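Local coordinates for protein malate Synthase (Haloferax volcanii, PDB 3OYZ) that condenses acetyl-CoA with glyoxylate and hydrolyses the malyl-CoA intermediate to give malate and CoA, a magnesium-dependent step of the glyoxylate cycle, at residues A[30-35]-A[71-76]; A[211-216]-A[227-232]; A[349-354]-A[425-430]. All coordinates share one frame; numbering follows the deposited sequence.

How the contacts relate
Contact 2 is the core contact: all its touching residues are buried, and it joins a helix to a strand of the TIM barrel beside the pyruvate site. Contact 1 joins two outer helices of the same barrel and is only partly buried, with one helix also facing acetyl-CoA. Contact 3 lies on the surface, between helices that follow the barrel in sequence, away from the annotated sites. The chemistry follows the place. Contact 2 brings aliphatic carbon against a carboxylate and methyl against methyl; contact 1 mixes a salt bridge with water bridges; contact 3 is one salt bridge. No two share an element, and none touch.

Contact 1: A[30-35]-A[71-76]; sequences MLRRAA and SEQGAE. With ACO (acetyl coenzyme *a), chain B.
Two helices of the outer layer of the TIM barrel, 29-36 and 59-73, meet here through R32 and A35 on the first and E72 and Q73 on the second. On the more exposed side of the contact, R32 NH1 forms a salt bridge to E72 OE1 at 3.2 Å, the carboxylate sitting at the guanidinium edge with the two planes only 27° apart. The rest of this arginine has acids of its own: E68, its strongest partner, forms a salt bridge with NH2, and D26 one with NE, so a long, many-pronged side chain suits a place ringed by acids. Beneath the salt bridge Q73 lays its amide across the R32 stem, with OE1 3.8 Å from R32 CB. A water knots the three polar chains together, accepting from R32 NH1 (2.8 Å) and donating to E72 OE1 and to Q73 OE1 (2.7 Å). Q73 keeps CG beside its backbone N (chi1 -58°) and then runs extended, which carries the amide over to the other helix. Deeper in, the small A35 lets the helices come near, its CB 4.0 Å from Q73 CB, and a second water bridges A35 O to Q73 O.

The opposite flank of helix 29-36 serves acetyl-CoA. There A34 CB touches the adenine at C2A, and R33, its CG anti to the backbone N (chi1 165°), stretches toward the 3'-phosphate, whose negative charge it is likely to balance: phosphate oxygen O7A lies over one guanidinium face, 2.8 Å from R33 NH1.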
loop_
_atom_site.group_PDB
_atom_site.type_symbol
_atom_site.label_atom_id
_atom_site.label_comp_id
_atom_site.label_asym_id
_atom_site.label_seq_id
_atom_site.Cartn_x
_atom_site.Cartn_y
_atom_site.Cartn_z
ATOM N N MET A 30 18.842 27.410 -20.907
ATOM C CA MET A 30 18.847 26.233 -20.018
ATOM C C MET A 30 19.148 24.894 -20.671
ATOM O O MET A 30 19.863 24.112 -20.070
ATOM C CB MET A 30 17.589 26.173 -19.170
ATOM C CG MET A 30 17.313 27.505 -18.528
ATOM S SD MET A 30 16.531 27.150 -16.950
ATOM C CE MET A 30 15.162 28.255 -17.098
ATOM N N LEU A 31 18.703 24.628 -21.890
ATOM C CA LEU A 31 19.102 23.401 -22.555
ATOM C C LEU A 31 20.558 23.312 -22.984
ATOM O O LEU A 31 21.189 22.222 -22.936
ATOM C CB LEU A 31 18.226 23.191 -23.796
ATOM C CG LEU A 31 16.701 23.123 -23.726
ATOM C CD1 LEU A 31 16.141 22.953 -25.112
ATOM C CD2 LEU A 31 16.214 22.014 -22.752
ATOM N N ARG A 32 21.089 24.438 -23.487
ATOM C CA ARG A 32 22.495 24.470 -23.953
ATOM C C ARG A 32 23.400 24.197 -22.782
ATOM O O ARG A 32 24.333 23.442 -22.889
ATOM C CB ARG A 32 22.869 25.807 -24.630
ATOM C CG ARG A 32 21.941 26.183 -25.774
ATOM C CD ARG A 32 22.632 27.070 -26.837
ATOM N NE ARG A 32 21.632 27.866 -27.526
ATOM C CZ ARG A 32 21.163 27.529 -28.713
ATOM N NH1 ARG A 32 21.697 26.522 -29.384
ATOM N NH2 ARG A 32 20.249 28.296 -29.249
ATOM N N ARG A 33 23.087 24.763 -21.629
ATOM C CA ARG A 33 23.915 24.522 -20.452
ATOM C C ARG A 33 23.791 23.084 -19.948
ATOM O O ARG A 33 24.801 22.417 -19.694
ATOM C CB ARG A 33 23.470 25.527 -19.384
ATOM C CG ARG A 33 23.976 25.166 -18.004
ATOM C CD ARG A 33 23.478 26.001 -16.825
ATOM N NE ARG A 33 24.458 25.950 -15.738
ATOM C CZ ARG A 33 25.401 26.872 -15.540
ATOM N NH1 ARG A 33 25.509 27.928 -16.345
ATOM N NH2 ARG A 33 26.236 26.756 -14.517
ATOM N N ALA A 34 22.564 22.557 -19.842
ATOM C CA ALA A 34 22.360 21.201 -19.301
ATOM C C ALA A 34 22.997 20.222 -20.256
ATOM O O ALA A 34 23.606 19.239 -19.846
ATOM C CB ALA A 34 20.837 20.921 -19.126
ATOM N N ALA A 35 22.966 20.545 -21.547
ATOM C CA ALA A 35 23.643 19.678 -22.506
ATOM C C ALA A 35 25.145 19.593 -22.404
ATOM O O ALA A 35 25.695 18.633 -22.948
ATOM C CB ALA A 35 23.286 20.018 -23.912
ATOM N N SER A 71 20.469 18.575 -31.878
ATOM C CA SER A 71 21.211 18.631 -33.153
ATOM C C SER A 71 22.727 18.938 -32.958
ATOM O O SER A 71 23.630 18.138 -33.271
ATOM C CB SER A 71 20.583 19.769 -33.981
ATOM O OG SER A 71 20.711 19.405 -35.338
ATOM N N GLU A 72 22.963 20.062 -32.311
ATOM C CA GLU A 72 24.325 20.637 -32.137
ATOM C C GLU A 72 25.162 19.979 -31.047
ATOM O O GLU A 72 26.383 19.800 -31.220
ATOM C CB GLU A 72 24.207 22.140 -31.917
ATOM C CG GLU A 72 23.567 22.829 -33.120
ATOM C CD GLU A 72 23.090 24.257 -32.871
ATOM O OE1 GLU A 72 23.034 24.708 -31.716
ATOM O OE2 GLU A 72 22.724 24.980 -33.831
ATOM N N GLN A 73 24.503 19.528 -29.972
ATOM C CA GLN A 73 25.204 19.004 -28.790
ATOM C C GLN A 73 24.936 17.589 -28.328
ATOM O O GLN A 73 25.621 17.084 -27.429
ATOM C CB GLN A 73 24.900 19.882 -27.583
ATOM C CG GLN A 73 25.309 21.294 -27.862
ATOM C CD GLN A 73 25.295 22.186 -26.659
ATOM O OE1 GLN A 73 24.541 23.121 -26.674
ATOM N NE2 GLN A 73 26.099 21.915 -25.628
ATOM N N GLY A 74 23.917 16.951 -28.897
ATOM C CA GLY A 74 23.487 15.697 -28.320
ATOM C C GLY A 74 24.511 14.630 -28.572
ATOM O O GLY A 74 24.606 13.691 -27.793
ATOM N N ALA A 75 25.325 14.770 -29.616
ATOM C CA ALA A 75 26.305 13.723 -29.904
ATOM C C ALA A 75 27.217 13.320 -28.757
ATOM O O ALA A 75 27.533 12.126 -28.627
ATOM C CB ALA A 75 27.122 14.020 -31.160
ATOM N N GLU A 76 27.641 14.264 -27.921
ATOM C CA GLU A 76 28.558 13.847 -26.828
ATOM C C GLU A 76 27.888 14.013 -25.470
ATOM O O GLU A 76 28.617 14.059 -24.483
ATOM C CB GLU A 76 29.918 14.584 -26.710
ATOM C CG GLU A 76 30.996 14.326 -27.784
ATOM C CD GLU A 76 30.759 15.272 -28.926
ATOM O OE1 GLU A 76 30.006 16.257 -28.672
ATOM O OE2 GLU A 76 31.214 14.986 -30.057
HETATM N N1A ACO B . 18.170 22.886 -16.399
HETATM C C2A ACO B . 19.228 23.572 -16.872
HETATM N N3A ACO B . 19.846 24.497 -16.116
HETATM C C4A ACO B . 19.445 24.815 -14.859
HETATM C C5A ACO B . 18.287 24.074 -14.312
HETATM C C6A ACO B . 17.618 23.087 -15.180
HETATM N N6A ACO B . 16.528 22.466 -14.656
HETATM N N7A ACO B . 18.057 24.536 -13.076
HETATM C C8A ACO B . 18.972 25.508 -12.846
HETATM N N9A ACO B . 19.821 25.638 -13.874
HETATM C C1B ACO B . 20.958 26.613 -13.895
HETATM C C2B ACO B . 20.484 27.895 -13.222
HETATM O O2B ACO B . 19.827 28.708 -14.194
HETATM C C3B ACO B . 21.766 28.488 -12.674
HETATM O O3B ACO B . 22.369 29.059 -13.839
HETATM P P3B ACO B . 23.472 30.282 -13.863
HETATM O O7A ACO B . 24.724 29.459 -14.122
HETATM O O8A ACO B . 23.274 30.877 -12.484
HETATM O O9A ACO B . 23.056 31.229 -14.967
HETATM C C4B ACO B . 22.533 27.247 -12.248
HETATM O O4B ACO B . 22.089 26.190 -13.110
HETATM C C5B ACO B . 22.206 26.844 -10.815
HETATM O O5B ACO B . 20.811 27.085 -10.624
HETATM P P1A ACO B . 20.129 27.067 -9.172
HETATM O O1A ACO B . 20.540 28.187 -8.271
HETATM O O2A ACO B . 20.449 25.702 -8.637
HETATM O O3A ACO B . 18.537 27.175 -9.313
HETATM P P2A ACO B . 17.800 28.548 -9.685
HETATM O O4A ACO B . 18.706 29.009 -10.781
HETATM O O5A ACO B . 17.363 29.190 -8.385
HETATM O O6A ACO B . 16.370 28.144 -10.346
HETATM C CBP ACO B . 14.421 26.717 -10.813
HETATM C CCP ACO B . 15.415 27.239 -9.768
HETATM C CDP ACO B . 13.648 27.869 -11.453
HETATM C CEP ACO B . 13.414 25.851 -10.067
HETATM C CAP ACO B . 15.106 25.953 -11.953
HETATM O OAP ACO B . 16.002 25.066 -11.299
HETATM C C9P ACO B . 14.164 25.132 -12.810
HETATM O O9P ACO B . 13.393 25.696 -13.593
HETATM N N8P ACO B . 14.206 23.800 -12.635
HETATM C C7P ACO B . 13.338 22.948 -13.438
HETATM C C6P ACO B . 11.862 23.001 -13.014
HETATM C C5P ACO B . 11.192 21.866 -13.765
HETATM O O5P ACO B . 11.860 21.145 -14.505
HETATM N N4P ACO B . 9.895 21.696 -13.513
HETATM C C3P ACO B . 9.074 20.645 -14.088
HETATM C C2P ACO B . 9.462 19.263 -13.556
HETATM S S1P ACO B . 8.417 19.172 -12.133
HETATM C C ACO B . 6.853 18.760 -12.602
HETATM O O ACO B . 6.451 18.845 -13.746
HETATM C CH3 ACO B . 5.923 18.320 -11.513
HETATM O O HOH W 1 23.437 24.459 -28.747
HETATM O O HOH W 2 26.997 17.844 -25.223
#

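Contact 2: A[211-216]-A[227-232]; sequences ELRHNT and AVDGPY. With PYR (pyruvic acid), chain C.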
loop_
_atom_site.group_PDB
_atom_site.type_symbol
_atom_site.label_atom_id
_atom_site.label_comp_id
_atom_site.label_asym_id
_atom_site.label_seq_id
_atom_site.Cartn_x
_atom_site.Cartn_y
_atom_site.Cartn_z
ATOM N N GLU A 211 2.801 4.497 -0.607
ATOM C CA GLU A 211 2.172 3.420 -1.405
ATOM C C GLU A 211 2.287 3.614 -2.896
ATOM O O GLU A 211 2.495 2.629 -3.625
ATOM C CB GLU A 211 0.678 3.206 -1.095
ATOM C CG GLU A 211 0.414 2.900 0.391
ATOM C CD GLU A 211 0.302 4.147 1.282
ATOM O OE1 GLU A 211 0.543 5.303 0.805
ATOM O OE2 GLU A 211 0.026 3.958 2.493
ATOM N N LEU A 212 2.204 4.864 -3.350
ATOM C CA LEU A 212 2.423 5.106 -4.769
ATOM C C LEU A 212 3.802 4.617 -5.201
ATOM O O LEU A 212 3.926 3.996 -6.235
ATOM C CB LEU A 212 2.252 6.580 -5.134
ATOM C CG LEU A 212 2.620 6.965 -6.550
ATOM C CD1 LEU A 212 1.848 6.265 -7.698
ATOM C CD2 LEU A 212 2.741 8.492 -6.745
ATOM N N ARG A 213 4.818 4.927 -4.403
ATOM C CA ARG A 213 6.190 4.593 -4.725
ATOM C C ARG A 213 6.402 3.093 -4.625
ATOM O O ARG A 213 6.986 2.524 -5.545
ATOM C CB ARG A 213 7.111 5.366 -3.749
ATOM C CG ARG A 213 7.151 6.887 -4.004
ATOM C CD ARG A 213 8.246 7.522 -3.104
ATOM N NE ARG A 213 7.689 7.807 -1.794
ATOM C CZ ARG A 213 8.239 7.594 -0.604
ATOM N NH1 ARG A 213 9.477 7.121 -0.426
ATOM N NH2 ARG A 213 7.526 7.986 0.441
ATOM N N HIS A 214 5.799 2.464 -3.609
ATOM C CA HIS A 214 5.754 1.017 -3.549
ATOM C C HIS A 214 5.167 0.385 -4.822
ATOM O O HIS A 214 5.782 -0.504 -5.433
ATOM C CB HIS A 214 5.008 0.458 -2.332
ATOM C CG HIS A 214 4.907 -1.040 -2.342
ATOM N ND1 HIS A 214 5.888 -1.855 -1.791
ATOM C CD2 HIS A 214 3.984 -1.871 -2.875
ATOM C CE1 HIS A 214 5.507 -3.118 -1.899
ATOM N NE2 HIS A 214 4.379 -3.163 -2.589
ATOM N N ASN A 215 3.983 0.831 -5.200
ATOM C CA ASN A 215 3.319 0.311 -6.419
ATOM C C ASN A 215 4.025 0.570 -7.744
ATOM O O ASN A 215 3.961 -0.296 -8.618
ATOM C CB ASN A 215 1.889 0.853 -6.468
ATOM C CG ASN A 215 1.068 0.389 -5.245
ATOM O OD1 ASN A 215 1.471 -0.515 -4.479
ATOM N ND2 ASN A 215 0.051 1.165 -4.936
ATOM N N THR A 216 4.766 1.690 -7.840
ATOM C CA THR A 216 5.482 2.021 -9.086
ATOM C C THR A 216 6.754 1.162 -9.118
ATOM O O THR A 216 7.067 0.542 -10.102
ATOM C CB THR A 216 5.880 3.472 -9.041
ATOM O OG1 THR A 216 4.632 4.190 -8.904
ATOM C CG2 THR A 216 6.630 3.834 -10.415
ATOM N N ALA A 227 11.859 2.008 -12.147
ATOM C CA ALA A 227 11.005 2.903 -11.358
ATOM C C ALA A 227 11.858 4.110 -10.949
ATOM O O ALA A 227 12.994 3.894 -10.535
ATOM C CB ALA A 227 10.515 2.214 -10.063
ATOM N N VAL A 228 11.340 5.335 -11.056
ATOM C CA VAL A 228 11.995 6.600 -10.693
ATOM C C VAL A 228 10.976 7.386 -9.880
ATOM O O VAL A 228 9.821 7.516 -10.246
ATOM C CB VAL A 228 12.343 7.440 -12.002
ATOM C CG1 VAL A 228 12.969 8.821 -11.717
ATOM C CG2 VAL A 228 13.216 6.603 -12.976
ATOM N N ASP A 229 11.394 8.012 -8.789
ATOM C CA ASP A 229 10.585 8.940 -8.022
ATOM C C ASP A 229 10.445 10.330 -8.664
ATOM O O ASP A 229 11.276 10.739 -9.523
ATOM C CB ASP A 229 11.056 9.003 -6.564
ATOM C CG ASP A 229 9.961 9.545 -5.627
ATOM O OD1 ASP A 229 8.751 9.476 -5.957
ATOM O OD2 ASP A 229 10.289 10.054 -4.542
ATOM N N GLY A 230 9.447 11.067 -8.164
ATOM C CA GLY A 230 9.026 12.322 -8.742
ATOM C C GLY A 230 9.826 13.432 -8.079
ATOM O O GLY A 230 10.753 13.157 -7.317
ATOM N N PRO A 231 9.420 14.681 -8.339
ATOM C CA PRO A 231 10.300 15.797 -7.969
ATOM C C PRO A 231 10.276 16.138 -6.479
ATOM O O PRO A 231 9.270 15.988 -5.772
ATOM C CB PRO A 231 9.806 16.936 -8.843
ATOM C CG PRO A 231 8.376 16.574 -9.094
ATOM C CD PRO A 231 8.424 15.091 -9.340
ATOM N N TYR A 232 11.449 16.490 -5.974
ATOM C CA TYR A 232 11.558 16.889 -4.580
ATOM C C TYR A 232 11.672 18.421 -4.632
ATOM O O TYR A 232 12.762 18.951 -4.951
ATOM C CB TYR A 232 12.796 16.220 -3.995
ATOM C CG TYR A 232 12.888 16.497 -2.516
ATOM C CD1 TYR A 232 12.243 15.663 -1.604
ATOM C CD2 TYR A 232 13.628 17.596 -2.028
ATOM C CE1 TYR A 232 12.265 15.935 -0.259
ATOM C CE2 TYR A 232 13.709 17.868 -0.656
ATOM C CZ TYR A 232 13.035 17.005 0.208
ATOM O OH TYR A 232 13.009 17.221 1.554
HETATM C C PYR C . 4.417 16.092 -11.407
HETATM O O PYR C . 3.208 16.288 -11.772
HETATM O OXT PYR C . 4.744 15.777 -10.205
HETATM C CA PYR C . 5.382 16.093 -12.415
HETATM O O3 PYR C . 5.032 16.282 -13.656
HETATM C CB PYR C . 6.798 15.794 -12.090
#
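R213 meets D229 with its aliphatic stem rather than its charge: R213 CD lies 3.5 Å from D229 OD1, and R213 CG is almost as near. The nearest approach of the charged ends is R213 NE to D229 OD2 at 4.4 Å, with that oxygen well out of the guanidinium plane, so opposite charges may attract but no N-H points across. The bend of R213 at chi3 (-85°) helps to swing the guanidinium past the aspartate. A few residues on, the touching is methyl to methyl, T216 CG2 to A227 CB at 4.2 Å, and A227 CB also rests 3.8 Å from T216 O. Alanine fits, being small enough for the strand to pass close under the helix.

The next shell fixes these groups. D229 OD1 accepts from G230 N at 2.8 Å, met from above the carboxylate plane (61° out of it), while OD2 is held by R244 and N248. The R213 guanidinium goes to N248, D247 and the carbonyl of A208; N248 thus binds both partners and helps set their spacing. The T216 hydroxyl has D188 as its strongest partner and lies 2.8 Å (OG1 to O) from L212 O, two acceptors within reach of one proton, a good use of a threonine whose hydroxyl faces polar atoms while its methyl faces the strand. Just beyond D229, P231 CD packs 3.3 Å from the methyl carbon CB of pyruvate, at the C-terminal mouth of the barrel.

In the fold this is a helix leading into its own strand: helix 210-223 turns into strand 226-229, which hydrogen-bonds between strands 183-188 and 255-258, while H214 at the helix's outer side bonds to E163 of a second subunit.

Contact 3: A[349-354]-A[425-430]; sequences SMEEFE and VERAME
E351 and R427 join two helices whose backbones stay well apart, with E351 CA and E430 CA, the nearest pair, separated by 11.8 Å. Only long side chains can span such a distance, and glutamate and arginine do so with opposite charges. R427 NH1 donates to E351 OE2 at 3.1 Å with an N-H...O angle of 157°, reaching the oxygen on its syn side, and E351 OE1 lies 3.3 Å from the same nitrogen. The acceptor is in the guanidinium plane, at its edge, although the carboxylate plane is turned 48° against it. E351 runs extended beyond CG to present its carboxylate, whereas R427 starts with CG anti to the backbone N (chi1 -160°) and bends further out.

The firm side of the contact is the arginine head. Besides E351 it is gripped by D348 at NH2 and D344 at NE, acids spaced along one face of helix 343-358, so its rotation is fixed from three directions. Were E351 cut back to an alanine, R427 NH1 would probably lose its charged mate, and the link between the two helices here would be likely to weaken. All else about the contact is loose: it lies at the surface, both touching residues are partly exposed, and the two segments bury just 68 Å² around this one ion pair.

Hydrophobic packing lies behind each helix instead. M350 rests on Y392 of helix 389-395 and F353 on M366 of strand 364-369, while V425 of helix 422-428 and, further along, M429 pack on Y406 of helix 397-408.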
loop_
_atom_site.group_PDB
_atom_site.type_symbol
_atom_site.label_atom_id
_atom_site.label_comp_id
_atom_site.label_asym_id
_atom_site.label_seq_id
_atom_site.Cartn_x
_atom_site.Cartn_y
_atom_site.Cartn_z
ATOM N N SER A 349 -0.256 32.758 -3.290
ATOM C CA SER A 349 0.741 31.933 -3.990
ATOM C C SER A 349 0.305 31.607 -5.409
ATOM O O SER A 349 1.127 31.581 -6.323
ATOM C CB SER A 349 1.023 30.640 -3.239
ATOM O OG SER A 349 1.281 30.957 -1.887
ATOM N N MET A 350 -1.001 31.442 -5.593
ATOM C CA MET A 350 -1.563 31.054 -6.882
ATOM C C MET A 350 -1.535 32.176 -7.935
ATOM O O MET A 350 -1.111 31.950 -9.081
ATOM C CB MET A 350 -2.965 30.465 -6.682
ATOM C CG MET A 350 -3.008 29.020 -6.133
ATOM S SD MET A 350 -4.679 28.369 -5.858
ATOM C CE MET A 350 -5.459 28.634 -7.450
ATOM N N GLU A 351 -1.979 33.368 -7.530
ATOM C CA GLU A 351 -1.912 34.600 -8.350
ATOM C C GLU A 351 -0.487 34.988 -8.726
ATOM O O GLU A 351 -0.200 35.175 -9.911
ATOM C CB GLU A 351 -2.656 35.757 -7.694
ATOM C CG GLU A 351 -4.177 35.571 -7.787
ATOM C CD GLU A 351 -4.969 36.396 -6.778
ATOM O OE1 GLU A 351 -6.212 36.328 -6.805
ATOM O OE2 GLU A 351 -4.392 37.110 -5.929
ATOM N N GLU A 352 0.405 34.997 -7.733
ATOM C CA GLU A 352 1.848 35.092 -7.988
ATOM C C GLU A 352 2.355 34.085 -9.030
ATOM O O GLU A 352 3.113 34.452 -9.934
ATOM C CB GLU A 352 2.696 35.011 -6.704
ATOM C CG GLU A 352 4.209 35.022 -7.027
ATOM C CD GLU A 352 5.189 34.817 -5.868
ATOM O OE1 GLU A 352 6.381 34.582 -6.192
ATOM O OE2 GLU A 352 4.825 34.882 -4.668
ATOM N N PHE A 353 1.969 32.811 -8.924
ATOM C CA PHE A 353 2.421 31.836 -9.925
ATOM C C PHE A 353 1.829 32.093 -11.319
ATOM O O PHE A 353 2.553 32.002 -12.323
ATOM C CB PHE A 353 2.188 30.359 -9.529
ATOM C CG PHE A 353 2.391 29.432 -10.686
ATOM C CD1 PHE A 353 3.673 29.028 -11.040
ATOM C CD2 PHE A 353 1.322 29.104 -11.509
ATOM C CE1 PHE A 353 3.892 28.236 -12.140
ATOM C CE2 PHE A 353 1.510 28.315 -12.612
ATOM C CZ PHE A 353 2.802 27.888 -12.943
ATOM N N GLU A 354 0.516 32.324 -11.345
ATOM C CA GLU A 354 -0.331 32.684 -12.499
ATOM C C GLU A 354 0.333 33.782 -13.368
ATOM O O GLU A 354 0.523 33.589 -14.583
ATOM C CB GLU A 354 -1.683 33.121 -11.906
ATOM C CG GLU A 354 -2.966 33.214 -12.741
ATOM C CD GLU A 354 -4.210 33.503 -11.865
ATOM O OE1 GLU A 354 -4.341 34.595 -11.255
ATOM O OE2 GLU A 354 -5.098 32.624 -11.754
ATOM N N VAL A 425 -14.039 35.555 2.139
ATOM C CA VAL A 425 -15.010 34.689 1.499
ATOM C C VAL A 425 -15.224 35.001 0.031
ATOM O O VAL A 425 -15.260 34.070 -0.783
ATOM C CB VAL A 425 -16.351 34.619 2.252
ATOM C CG1 VAL A 425 -17.403 33.851 1.461
ATOM C CG2 VAL A 425 -16.172 33.988 3.611
ATOM N N GLU A 426 -15.384 36.280 -0.317
ATOM C CA GLU A 426 -15.854 36.625 -1.661
ATOM C C GLU A 426 -14.653 36.525 -2.574
ATOM O O GLU A 426 -14.796 36.185 -3.748
ATOM C CB GLU A 426 -16.529 38.002 -1.748
ATOM C CG GLU A 426 -17.971 38.070 -1.182
ATOM C CD GLU A 426 -18.866 36.837 -1.481
ATOM O OE1 GLU A 426 -18.911 36.341 -2.642
ATOM O OE2 GLU A 426 -19.557 36.364 -0.538
ATOM N N ARG A 427 -13.468 36.720 -2.008
ATOM C CA ARG A 427 -12.240 36.459 -2.767
ATOM C C ARG A 427 -12.042 34.985 -3.174
ATOM O O ARG A 427 -11.682 34.727 -4.327
ATOM C CB ARG A 427 -11.020 36.959 -1.991
ATOM C CG ARG A 427 -9.811 37.168 -2.878
ATOM C CD ARG A 427 -8.903 38.215 -2.279
ATOM N NE ARG A 427 -7.675 37.688 -1.697
ATOM C CZ ARG A 427 -6.577 37.377 -2.384
ATOM N NH1 ARG A 427 -6.555 37.480 -3.709
ATOM N NH2 ARG A 427 -5.501 36.950 -1.735
ATOM N N ALA A 428 -12.267 34.060 -2.232
ATOM C CA ALA A 428 -12.166 32.595 -2.404
ATOM C C ALA A 428 -13.146 32.153 -3.466
ATOM O O ALA A 428 -12.775 31.467 -4.419
ATOM C CB ALA A 428 -12.504 31.868 -1.119
ATOM N N MET A 429 -14.389 32.603 -3.308
ATOM C CA MET A 429 -15.401 32.328 -4.307
ATOM C C MET A 429 -15.061 32.800 -5.704
ATOM O O MET A 429 -15.730 32.336 -6.609
ATOM C CB MET A 429 -16.792 32.814 -3.904
ATOM C CG MET A 429 -17.311 32.209 -2.622
ATOM S SD MET A 429 -17.114 30.402 -2.662
ATOM C CE MET A 429 -18.452 29.820 -3.683
ATOM N N GLU A 430 -14.011 33.598 -5.907
ATOM C CA GLU A 430 -13.635 34.047 -7.250
ATOM C C GLU A 430 -12.647 33.167 -8.006
ATOM O O GLU A 430 -12.691 33.138 -9.235
ATOM C CB GLU A 430 -12.993 35.441 -7.241
ATOM C CG GLU A 430 -13.773 36.561 -6.570
ATOM C CD GLU A 430 -14.801 37.223 -7.469
ATOM O OE1 GLU A 430 -15.501 36.493 -8.214
ATOM O OE2 GLU A 430 -14.902 38.469 -7.406
#